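Long-range contacts in glycoside hydrolase 15-related protein (Kribbella flavida, PDB 5Z3E), which hydrolyses the alpha-1,6-glucosidic linkage of isomaltose from the non-reducing end, releasing beta-D-glucose and D-glucose inside the cell: residues 262-267 and 293-298; 302-307 and 317-322. The protein carries 1 engineered substitution. One frame throughout, in Å; residues are numbered along the deposited sequence.

Contact 1. Residues 262-267 and 293-298; sequences SAVDGS and AKDLDV
The CD1 methyl of Leu296 sits over the face of the peptide linking Asp265 to Gly266, nearly above the nitrogen, and its 3.3 Å approach to Gly266 N is tight for a carbon. This peptide lies at the start of an Asx turn, in a loop of the alpha/alpha-barrel fold that marks glycoside hydrolase family 15, and Leu296 closes helix 283-296. Leucine suits the place because its chain is extended at chi2 (171°), which carries CD1 outward to the loop. Gly266, with no side chain, leaves its half of that peptide open to the methyl. Val264 adds the second apolar partner: its CG2 lies 3.9 Å from Leu296 CD1, the two side chains running past each other in opposite directions. The same CG2 also meets the side chain of Asp295, which crosses that of Val264 at roughly a right angle.

No direct hydrogen bond joins the segments. Instead, a water accepts from Val264 N and donates to Asp295 OD2, so the carboxylate at the exposed margin serves a backbone N-H that it does not reach itself. Asp265 turns the other way, where Lys257 and Trp197 hold its OD2. Its OD1 takes two donors from one residue: Ser267 N, 2.9 Å from Asp265 OD1, comes in on the anti side, while Ser267 OG, 2.7 Å from that oxygen, meets it from above the carboxylate plane.

Contact 2. Residues 302-307 and 317-322; sequences VHRFAA and ILLSAL
Val302 and Ser320 bring their CA atoms within 5.1 Å of each other, where the chain leaving strand 301-302 passes the first turn of helix 317-329. At this point Val302 N donates to Ser320 OG over 3.0 Å, a bent bond with an N-H...O angle of 139°. The hydroxyl is also hydrogen-bonded to Gly300 O, so a small serine on a buried helix face ties down two backbone groups of the passing chain. Replacing Ser320 by an alanine would remove the hydroxyl and would probably leave Val302 N and Gly300 O without this shared partner, loosening the chain at 300-302 from the helix. The two branches of Val302 divide between neighbouring helix residues: CG1, anti to the backbone N (chi1 177°), rests 3.8 Å from Leu319 CB, while CG2 lies beside Ser320 OG. Leu319 reaches further along the loop, its CD1 touching His303 O and lying 3.8 Å from Arg304 CG. Arginine can thus give its aliphatic stem to the leucine while its NE forms a salt bridge with Asp308. Around this joint, strand 315-316 bonds to the backbone of Val302 through Trp316, Trp342 of helix 333-344 packs on Ser320, and helix 382-394 covers Leu318 and Ala321.

In the fold
Contacts 1 and 2 follow one another in the chain, their centres 8 Å apart, and residues 302-307 join them. Gly266 N lies 2.8 Å from Arg304 O and Leu296 O lies 2.8 Å from His303 N, both probable hydrogen bonds, so the loop of contact 2 is laced to both segments of contact 1. Leu319 CD2 also packs on Gly266 O, 3.4 Å away. The joined region borders the active site: the Asp265 side chain is about 5 Å from that of Asp195, the predicted proton acceptor, and that of Arg304 about 7 Å from that of Glu198, the inferred proton donor. Ile317 bonds through its backbone to Ala355, the engineered alanine at the inferred second proton-acceptor position.

Contact 1. Residues 262-267 and 293-298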
ATOM      1  N   SER A 262      -5.734  17.672  11.842  1.00  8.23           N
ATOM      2  CA  SER A 262      -5.265  17.273  13.160  1.00  8.55           C
ATOM      3  C   SER A 262      -5.383  15.773  13.432  1.00  9.02           C
ATOM      4  O   SER A 262      -4.731  15.279  14.354  1.00 10.80           O
ATOM      5  CB  SER A 262      -6.015  18.049  14.248  1.00  9.50           C
ATOM      6  OG  SER A 262      -7.402  17.799  14.211  1.00  9.48           O
ATOM      7  N   ALA A 263      -6.224  15.071  12.711  1.00  9.35           N
ATOM      8  CA  ALA A 263      -6.529  13.668  13.009  1.00 10.40           C
ATOM      9  C   ALA A 263      -5.532  12.729  12.375  1.00  8.62           C
ATOM     10  O   ALA A 263      -4.818  13.093  11.449  1.00  9.13           O
ATOM     11  CB  ALA A 263      -7.904  13.335  12.559  1.00 16.07           C
ATOM     12  N   VAL A 264      -5.533  11.495  12.863  1.00  8.83           N
ATOM     13  CA  VAL A 264      -4.738  10.432  12.267  1.00  8.59           C
ATOM     14  C   VAL A 264      -5.576   9.549  11.357  1.00  8.44           C
ATOM     15  O   VAL A 264      -6.792   9.583  11.336  1.00  9.92           O
ATOM     16  CB  VAL A 264      -3.974   9.601  13.323  1.00  9.80           C
ATOM     17  CG1 VAL A 264      -2.963  10.457  14.043  1.00 11.60           C
ATOM     18  CG2 VAL A 264      -4.886   8.865  14.297  1.00 10.75           C
ATOM     19  N   ASP A 265      -4.880   8.738  10.569  1.00  8.83           N
ATOM     20  CA  ASP A 265      -5.442   7.717   9.686  1.00  8.96           C
ATOM     21  C   ASP A 265      -4.634   6.452   9.943  1.00  8.64           C
ATOM     22  O   ASP A 265      -3.429   6.517  10.203  1.00  9.10           O
ATOM     23  CB  ASP A 265      -5.351   8.163   8.221  1.00  9.59           C
ATOM     24  CG  ASP A 265      -6.036   7.234   7.240  1.00  8.98           C
ATOM     25  OD1 ASP A 265      -5.414   6.196   6.875  1.00  9.31           O
ATOM     26  OD2 ASP A 265      -7.177   7.521   6.829  1.00 10.30           O
ATOM     27  N   GLY A 266      -5.276   5.290   9.838  1.00  8.96           N
ATOM     28  CA  GLY A 266      -4.603   4.048  10.094  1.00  9.72           C
ATOM     29  C   GLY A 266      -3.496   3.700   9.103  1.00  9.13           C
ATOM     30  O   GLY A 266      -2.665   2.849   9.381  1.00  9.89           O
ATOM     31  N   SER A 267      -3.473   4.362   7.943  1.00  8.48           N
ATOM     32  CA  SER A 267      -2.392   4.173   6.983  1.00  8.68           C
ATOM     33  C   SER A 267      -1.090   4.846   7.394  1.00  8.26           C
ATOM     34  O   SER A 267      -0.039   4.552   6.822  1.00  8.80           O
ATOM     35  CB  SER A 267      -2.813   4.680   5.608  1.00  8.69           C
ATOM     36  OG  SER A 267      -3.020   6.080   5.601  1.00  8.73           O
ATOM     37  N   ALA A 293      -2.708   3.824  17.674  1.00 10.77           N
ATOM     38  CA  ALA A 293      -3.167   2.816  18.625  1.00 12.24           C
ATOM     39  C   ALA A 293      -4.321   3.360  19.470  1.00 12.53           C
ATOM     40  O   ALA A 293      -5.344   2.701  19.648  1.00 14.76           O
ATOM     41  CB  ALA A 293      -2.010   2.371  19.477  1.00 14.16           C
ATOM     42  N   LYS A 294      -4.144   4.565  19.998  1.00 11.75           N
ATOM     43  CA  LYS A 294      -5.152   5.137  20.869  1.00 12.22           C
ATOM     44  C   LYS A 294      -6.445   5.461  20.132  1.00 12.29           C
ATOM     45  O   LYS A 294      -7.552   5.198  20.632  1.00 13.52           O
ATOM     46  CB  LYS A 294      -4.610   6.410  21.524  1.00 15.56           C
ATOM     47  CG  LYS A 294      -5.590   7.061  22.466  1.00 19.19           C
ATOM     48  CD  LYS A 294      -5.003   8.160  23.258  1.00 31.76           C
ATOM     49  CE  LYS A 294      -6.024   8.492  24.400  1.00 44.94           C
ATOM     50  NZ  LYS A 294      -5.935   9.917  24.761  1.00 84.85           N
ATOM     51  N   ASP A 295      -6.343   6.063  18.950  1.00 10.78           N
ATOM     52  CA  ASP A 295      -7.515   6.584  18.267  1.00 10.69           C
ATOM     53  C   ASP A 295      -8.227   5.563  17.404  1.00 10.24           C
ATOM     54  O   ASP A 295      -9.415   5.708  17.155  1.00 11.46           O
ATOM     55  CB  ASP A 295      -7.162   7.796  17.429  1.00 11.38           C
ATOM     56  CG  ASP A 295      -6.692   8.987  18.244  1.00 15.03           C
ATOM     57  OD1 ASP A 295      -6.715   8.930  19.487  1.00 19.71           O
ATOM     58  OD2 ASP A 295      -6.267   9.970  17.631  1.00 16.79           O
ATOM     59  N   LEU A 296      -7.491   4.559  16.919  1.00  9.66           N
ATOM     60  CA  LEU A 296      -8.006   3.699  15.855  1.00  9.88           C
ATOM     61  C   LEU A 296      -7.894   2.209  16.110  1.00 10.21           C
ATOM     62  O   LEU A 296      -8.532   1.437  15.398  1.00 11.42           O
ATOM     63  CB  LEU A 296      -7.349   4.037  14.518  1.00  9.89           C
ATOM     64  CG  LEU A 296      -7.625   5.452  14.011  1.00 12.18           C
ATOM     65  CD1 LEU A 296      -6.728   5.718  12.785  1.00 11.90           C
ATOM     66  CD2 LEU A 296      -9.107   5.671  13.639  1.00 13.93           C
ATOM     67  N   ASP A 297      -7.103   1.756  17.082  1.00 10.70           N
ATOM     68  CA  ASP A 297      -6.874   0.333  17.302  1.00 10.44           C
ATOM     69  C   ASP A 297      -7.763  -0.146  18.422  1.00 11.07           C
ATOM     70  O   ASP A 297      -7.625   0.306  19.547  1.00 13.85           O
ATOM     71  CB  ASP A 297      -5.397   0.111  17.630  1.00 11.05           C
ATOM     72  CG  ASP A 297      -4.973  -1.325  17.690  1.00 12.16           C
ATOM     73  OD1 ASP A 297      -5.773  -2.236  17.602  1.00 18.38           O
ATOM     74  OD2 ASP A 297      -3.736  -1.519  17.806  1.00 14.39           O
ATOM     75  N   VAL A 298      -8.679  -1.045  18.126  1.00 11.22           N
ATOM     76  CA  VAL A 298      -9.561  -1.626  19.133  1.00 12.41           C
ATOM     77  C   VAL A 298      -9.266  -3.119  19.184  1.00 12.51           C
ATOM     78  O   VAL A 298      -9.512  -3.857  18.234  1.00 12.94           O
ATOM     79  CB  VAL A 298     -11.041  -1.352  18.817  1.00 13.71           C
ATOM     80  CG1 VAL A 298     -11.937  -2.027  19.843  1.00 16.62           C
ATOM     81  CG2 VAL A 298     -11.274   0.155  18.799  1.00 15.07           C
TER
HETATM   82  O   HOH W   1      -7.187  11.121  15.356  1.00 16.24           O

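Contact 2. Residues 302-307 and 317-322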
ATOM      1  N   VAL A 302      -7.415  -2.517  13.597  1.00  9.75           N
ATOM      2  CA  VAL A 302      -7.205  -1.111  13.357  1.00  9.96           C
ATOM      3  C   VAL A 302      -8.217  -0.545  12.347  1.00  9.82           C
ATOM      4  O   VAL A 302      -8.352  -1.048  11.216  1.00 10.50           O
ATOM      5  CB  VAL A 302      -5.751  -0.850  12.886  1.00  9.63           C
ATOM      6  CG1 VAL A 302      -5.530   0.610  12.562  1.00 10.44           C
ATOM      7  CG2 VAL A 302      -4.751  -1.312  13.922  1.00 10.49           C
ATOM      8  N   HIS A 303      -8.906   0.518  12.747  1.00 10.02           N
ATOM      9  CA  HIS A 303      -9.816   1.251  11.891  1.00 10.18           C
ATOM     10  C   HIS A 303      -9.052   2.180  10.935  1.00  9.64           C
ATOM     11  O   HIS A 303      -7.914   2.579  11.198  1.00 10.05           O
ATOM     12  CB  HIS A 303     -10.750   2.113  12.752  1.00 11.39           C
ATOM     13  CG  HIS A 303     -11.708   1.327  13.600  1.00 11.64           C
ATOM     14  ND1 HIS A 303     -12.731   0.606  13.044  1.00 13.46           N
ATOM     15  CD2 HIS A 303     -11.835   1.219  14.934  1.00 13.51           C
ATOM     16  CE1 HIS A 303     -13.447   0.052  14.001  1.00 13.94           C
ATOM     17  NE2 HIS A 303     -12.948   0.415  15.165  1.00 14.50           N
ATOM     18  N   ARG A 304      -9.712   2.561   9.855  1.00 10.12           N
ATOM     19  CA  ARG A 304      -9.087   3.439   8.867  1.00 10.00           C
ATOM     20  C   ARG A 304      -9.029   4.887   9.334  1.00 10.60           C
ATOM     21  O   ARG A 304      -7.985   5.534   9.282  1.00 10.64           O
ATOM     22  CB  ARG A 304      -9.787   3.337   7.513  1.00 10.58           C
ATOM     23  CG  ARG A 304      -9.862   1.924   6.964  1.00 10.46           C
ATOM     24  CD  ARG A 304     -10.194   1.837   5.506  1.00 10.87           C
ATOM     25  NE  ARG A 304     -11.519   2.407   5.242  1.00 12.61           N
ATOM     26  CZ  ARG A 304     -12.029   2.576   4.021  1.00 13.62           C
ATOM     27  NH1 ARG A 304     -11.344   2.186   2.955  1.00 12.41           N
ATOM     28  NH2 ARG A 304     -13.196   3.148   3.867  1.00 16.87           N
ATOM     29  N   PHE A 305     -10.177   5.444   9.753  1.00 11.83           N
ATOM     30  CA  PHE A 305     -10.261   6.842  10.138  1.00 13.54           C
ATOM     31  C   PHE A 305     -11.609   7.021  10.868  1.00 14.20           C
ATOM     32  O   PHE A 305     -12.522   6.252  10.661  1.00 14.93           O
ATOM     33  CB  PHE A 305     -10.164   7.821   8.883  1.00 14.69           C
ATOM     34  CG  PHE A 305     -11.089   7.485   7.726  1.00 16.15           C
ATOM     35  CD1 PHE A 305     -10.690   6.627   6.753  1.00 15.54           C
ATOM     36  CD2 PHE A 305     -12.354   8.134   7.566  1.00 17.66           C
ATOM     37  CE1 PHE A 305     -11.512   6.298   5.721  1.00 18.27           C
ATOM     38  CE2 PHE A 305     -13.151   7.765   6.478  1.00 20.87           C
ATOM     39  CZ  PHE A 305     -12.778   6.859   5.586  1.00 18.48           C
ATOM     40  N   ALA A 306     -11.703   8.051  11.689  1.00 16.16           N
ATOM     41  CA  ALA A 306     -12.856   8.202  12.604  1.00 16.91           C
ATOM     42  C   ALA A 306     -14.232   8.274  11.893  1.00 18.45           C
ATOM     43  O   ALA A 306     -15.181   7.756  12.438  1.00 18.64           O
ATOM     44  CB  ALA A 306     -12.655   9.389  13.481  1.00 19.61           C
ATOM     45  N   ALA A 307     -14.322   8.933  10.722  1.00 18.85           N
ATOM     46  CA  ALA A 307     -15.610   9.048   9.964  1.00 19.84           C
ATOM     47  C   ALA A 307     -15.992   7.931   9.053  1.00 21.09           C
ATOM     48  O   ALA A 307     -16.991   7.944   8.365  1.00 22.38           O
ATOM     49  CB  ALA A 307     -15.570  10.351   9.155  1.00 21.76           C
ATOM     50  N   ILE A 317      -7.673  -5.796   8.425  1.00  9.87           N
ATOM     51  CA  ILE A 317      -6.562  -6.711   8.582  1.00  9.70           C
ATOM     52  C   ILE A 317      -5.255  -6.051   8.136  1.00  9.49           C
ATOM     53  O   ILE A 317      -4.227  -6.147   8.816  1.00  9.68           O
ATOM     54  CB  ILE A 317      -6.810  -8.038   7.847  1.00 10.49           C
ATOM     55  CG1 ILE A 317      -7.762  -8.965   8.638  1.00 11.64           C
ATOM     56  CG2 ILE A 317      -5.514  -8.771   7.581  1.00 11.15           C
ATOM     57  CD1 ILE A 317      -9.148  -8.453   8.870  1.00 12.12           C
ATOM     58  N   LEU A 318      -5.275  -5.386   6.970  1.00  9.49           N
ATOM     59  CA  LEU A 318      -4.039  -4.842   6.421  1.00  9.44           C
ATOM     60  C   LEU A 318      -3.475  -3.747   7.317  1.00  8.88           C
ATOM     61  O   LEU A 318      -2.266  -3.549   7.352  1.00  9.29           O
ATOM     62  CB  LEU A 318      -4.262  -4.386   4.968  1.00  9.67           C
ATOM     63  CG  LEU A 318      -5.130  -3.163   4.742  1.00 10.00           C
ATOM     64  CD1 LEU A 318      -4.297  -1.889   4.781  1.00 11.27           C
ATOM     65  CD2 LEU A 318      -5.872  -3.253   3.433  1.00 10.88           C
ATOM     66  N   LEU A 319      -4.345  -3.015   8.016  1.00  8.96           N
ATOM     67  CA  LEU A 319      -3.908  -1.949   8.894  1.00  8.87           C
ATOM     68  C   LEU A 319      -3.379  -2.501  10.221  1.00  8.79           C
ATOM     69  O   LEU A 319      -2.411  -1.957  10.757  1.00  9.00           O
ATOM     70  CB  LEU A 319      -4.988  -0.916   9.120  1.00  9.24           C
ATOM     71  CG  LEU A 319      -5.389  -0.100   7.890  1.00  9.45           C
ATOM     72  CD1 LEU A 319      -6.478   0.875   8.251  1.00 10.41           C
ATOM     73  CD2 LEU A 319      -4.175   0.628   7.291  1.00  9.90           C
ATOM     74  N   SER A 320      -3.992  -3.562  10.744  1.00  9.19           N
ATOM     75  CA  SER A 320      -3.398  -4.247  11.892  1.00  9.15           C
ATOM     76  C   SER A 320      -2.030  -4.815  11.548  1.00  9.05           C
ATOM     77  O   SER A 320      -1.108  -4.756  12.352  1.00  9.33           O
ATOM     78  CB  SER A 320      -4.344  -5.329  12.377  1.00  9.99           C
ATOM     79  OG  SER A 320      -5.506  -4.754  12.915  1.00 10.98           O
ATOM     80  N   ALA A 321      -1.886  -5.336  10.332  1.00  9.20           N
ATOM     81  CA  ALA A 321      -0.606  -5.868   9.907  1.00  9.26           C
ATOM     82  C   ALA A 321       0.417  -4.754   9.774  1.00  9.08           C
ATOM     83  O   ALA A 321       1.574  -4.912  10.157  1.00  9.68           O
ATOM     84  CB  ALA A 321      -0.752  -6.590   8.582  1.00 10.05           C
ATOM     85  N   LEU A 322       0.015  -3.628   9.185  1.00  9.05           N
ATOM     86  CA  LEU A 322       0.903  -2.485   9.033  1.00  8.98           C
ATOM     87  C   LEU A 322       1.393  -1.965  10.383  1.00  8.83           C
ATOM     88  O   LEU A 322       2.578  -1.656  10.560  1.00  9.17           O
ATOM     89  CB  LEU A 322       0.153  -1.395   8.263  1.00  9.38           C
ATOM     90  CG  LEU A 322       0.907  -0.119   8.019  1.00 10.17           C
ATOM     91  CD1 LEU A 322       2.141  -0.337   7.166  1.00 10.48           C
ATOM     92  CD2 LEU A 322      -0.040   0.882   7.373  1.00 10.72           C
TER